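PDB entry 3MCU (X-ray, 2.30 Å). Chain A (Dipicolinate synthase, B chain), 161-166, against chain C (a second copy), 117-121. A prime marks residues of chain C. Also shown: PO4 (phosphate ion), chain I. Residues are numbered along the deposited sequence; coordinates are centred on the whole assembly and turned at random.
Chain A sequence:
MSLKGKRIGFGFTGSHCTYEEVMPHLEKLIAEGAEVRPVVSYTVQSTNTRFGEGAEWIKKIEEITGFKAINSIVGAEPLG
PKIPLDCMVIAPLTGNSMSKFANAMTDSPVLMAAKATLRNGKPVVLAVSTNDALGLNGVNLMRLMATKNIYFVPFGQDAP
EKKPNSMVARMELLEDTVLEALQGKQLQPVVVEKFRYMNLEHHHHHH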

# COMPACT_ATOMS: atom_id res chain seq x y z
N GLU A 161 -10.83 0.81 26.74
CA GLU A 161 -11.17 2.20 27.05
C GLU A 161 -9.93 3.05 27.34
O GLU A 161 -9.86 4.22 26.94
CB GLU A 161 -12.18 2.26 28.21
CG GLU A 161 -13.39 1.31 28.04
CD GLU A 161 -14.51 1.83 27.11
OE1 GLU A 161 -14.30 2.77 26.30
OE2 GLU A 161 -15.63 1.27 27.19
N LYS A 162 -8.95 2.45 28.02
CA LYS A 162 -7.70 3.14 28.35
C LYS A 162 -6.67 3.17 27.21
O LYS A 162 -5.79 4.03 27.20
CB LYS A 162 -7.05 2.49 29.57
CG LYS A 162 -7.40 3.13 30.90
CD LYS A 162 -6.45 2.61 31.98
CE LYS A 162 -7.18 1.91 33.12
NZ LYS A 162 -7.23 2.75 34.35
N LYS A 163 -6.75 2.21 26.29
CA LYS A 163 -5.83 2.13 25.16
C LYS A 163 -6.59 1.53 23.99
O LYS A 163 -6.39 0.36 23.64
CB LYS A 163 -4.61 1.25 25.48
CG LYS A 163 -3.76 1.74 26.65
CD LYS A 163 -2.52 0.88 26.86
CE LYS A 163 -2.87 -0.61 26.93
NZ LYS A 163 -1.68 -1.54 26.99
N PRO A 164 -7.46 2.33 23.37
CA PRO A 164 -8.42 1.86 22.36
C PRO A 164 -7.79 1.23 21.11
O PRO A 164 -8.43 0.39 20.49
CB PRO A 164 -9.19 3.14 21.99
CG PRO A 164 -9.00 4.07 23.17
CD PRO A 164 -7.59 3.77 23.64
N ASN A 165 -6.58 1.62 20.75
CA ASN A 165 -5.95 1.05 19.56
C ASN A 165 -4.97 -0.09 19.90
O ASN A 165 -4.32 -0.65 19.03
CB ASN A 165 -5.27 2.14 18.71
CG ASN A 165 -6.27 3.15 18.11
OD1 ASN A 165 -7.48 2.92 18.08
ND2 ASN A 165 -5.75 4.26 17.60
N SER A 166 -4.89 -0.43 21.19
CA SER A 166 -3.89 -1.38 21.65
C SER A 166 -4.31 -2.84 21.46
O SER A 166 -5.45 -3.21 21.75
CB SER A 166 -3.52 -1.10 23.10
OG SER A 166 -2.53 -1.99 23.57
N THR C 117 0.83 9.96 21.67
CA THR C 117 -0.27 10.91 21.56
C THR C 117 -1.48 10.31 20.83
O THR C 117 -2.62 10.42 21.30
CB THR C 117 0.23 12.20 20.88
OG1 THR C 117 1.31 12.72 21.66
CG2 THR C 117 -0.88 13.24 20.75
N LEU C 118 -1.22 9.68 19.68
CA LEU C 118 -2.25 8.93 18.95
C LEU C 118 -2.83 7.79 19.77
O LEU C 118 -3.98 7.39 19.58
CB LEU C 118 -1.68 8.39 17.62
CG LEU C 118 -1.22 9.43 16.59
CD1 LEU C 118 -0.78 8.74 15.29
CD2 LEU C 118 -2.31 10.43 16.31
N ARG C 119 -2.02 7.25 20.68
CA ARG C 119 -2.48 6.26 21.65
C ARG C 119 -3.75 6.70 22.39
O ARG C 119 -4.65 5.90 22.66
CB ARG C 119 -1.36 5.98 22.67
CG ARG C 119 -1.77 5.22 23.93
CD ARG C 119 -0.84 5.60 25.07
NE ARG C 119 -0.78 4.63 26.16
CZ ARG C 119 -1.55 4.65 27.25
NH1 ARG C 119 -2.48 5.59 27.42
NH2 ARG C 119 -1.38 3.73 28.18
N ASN C 120 -3.83 8.00 22.69
CA ASN C 120 -4.91 8.57 23.48
C ASN C 120 -5.97 9.24 22.61
O ASN C 120 -6.90 9.86 23.12
CB ASN C 120 -4.36 9.59 24.48
CG ASN C 120 -3.50 8.94 25.55
OD1 ASN C 120 -3.74 7.80 25.94
ND2 ASN C 120 -2.49 9.67 26.02
N GLY C 121 -5.80 9.13 21.29
CA GLY C 121 -6.73 9.73 20.35
C GLY C 121 -6.58 11.24 20.31
O GLY C 121 -7.51 11.96 19.96
P PO4 I . 1.67 2.07 26.83
O1 PO4 I . 0.88 2.61 25.65
O2 PO4 I . 2.05 0.60 26.56
O3 PO4 I . 3.01 2.85 26.90
O4 PO4 I . 0.90 2.07 28.15
O HOH W 1 -4.48 2.88 22.07

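Contact between chain A 161-166 and chain C 117-121, a small patch that buries 205 Å² counting both sides. No direct hydrogen bond crosses it; packing around Arg119′ and one bridging water join the two stretches. Glu161 opens the chain A segment in solvent, its CB, the nearest side-chain atom, 10.0 Å from Arg119′ O, and takes no part. Lys162 contributes backbone rather than side chain: its amine end leads away into solvent, as suits a long charged residue at an exposed position, while its carbonyl O lies 3.7 Å from Arg119′ NH1. That is too long to count as a hydrogen bond, although a partly negative oxygen near a guanidinium is electrostatically favourable. NH1 instead donates within its own chain, to Asn120′ OD1 at 2.9 Å (N-H...O angle 149°). The CA-to-CB bond of Asn120′ points away from chain A, yet the end of its side chain comes nearer, which lets the amide oxygen meet the arginine.

Lys163 makes the closest approach, with CD 3.3 Å from Arg119′ NH2. Its chain (m, t, m, t) lays CG over one face of the guanidinium, so methylene groups cover the flat surface of the cation while NZ is hydrogen-bonded elsewhere in the structure. Two positive side chains can thus run close together because it is the aliphatic part of the lysine that meets the arginine. Arg119′ reaches this place with chi1 to chi3 all t, an extended chain whose end comes nearer to chain A although its CA-to-CB bond points sideways; it has 81 Å² covered, the largest share of any residue here. The edge of the guanidinium is occupied by a phosphate ion, probably from the crystallisation liquor: NE donates to O1 at 2.7 Å and NH2 to O4 at 2.8 Å, a paired arrangement matched to the planar donors of arginine. Phosphate O4 also lies 3.8 Å from Lys163 CD, so the ion sits beside both chains.

Pro164 sets its ring carbon CD 3.8 Å from Arg119′ O, a van der Waals contact. It occupies the second position of a type I turn from Lys163 to Ser166, where its phi of -61° fits well, and the turn is closed by Ser166 N to Lys163 O at 3.0 Å. Within that turn Asn165 N donates to water 1 at 2.8 Å, and the same water donates to Arg119′ O at 3.1 Å, bridging the two backbones. The CA-to-CB bond of Asn165 points toward chain C; its ND2 stays 4.1 Å from Leu118′ O, which instead accepts from Gly121′ N at 3.0 Å. This bond closes a second type I turn, Leu118′ to Gly121′, in a Schellman motif ending the helix. Glycine suits the positive phi of 73° at Gly121′, which itself touches nothing in chain A. Ser166 ends the segment buried but out of contact with chain C, its OG hydrogen-bonded elsewhere.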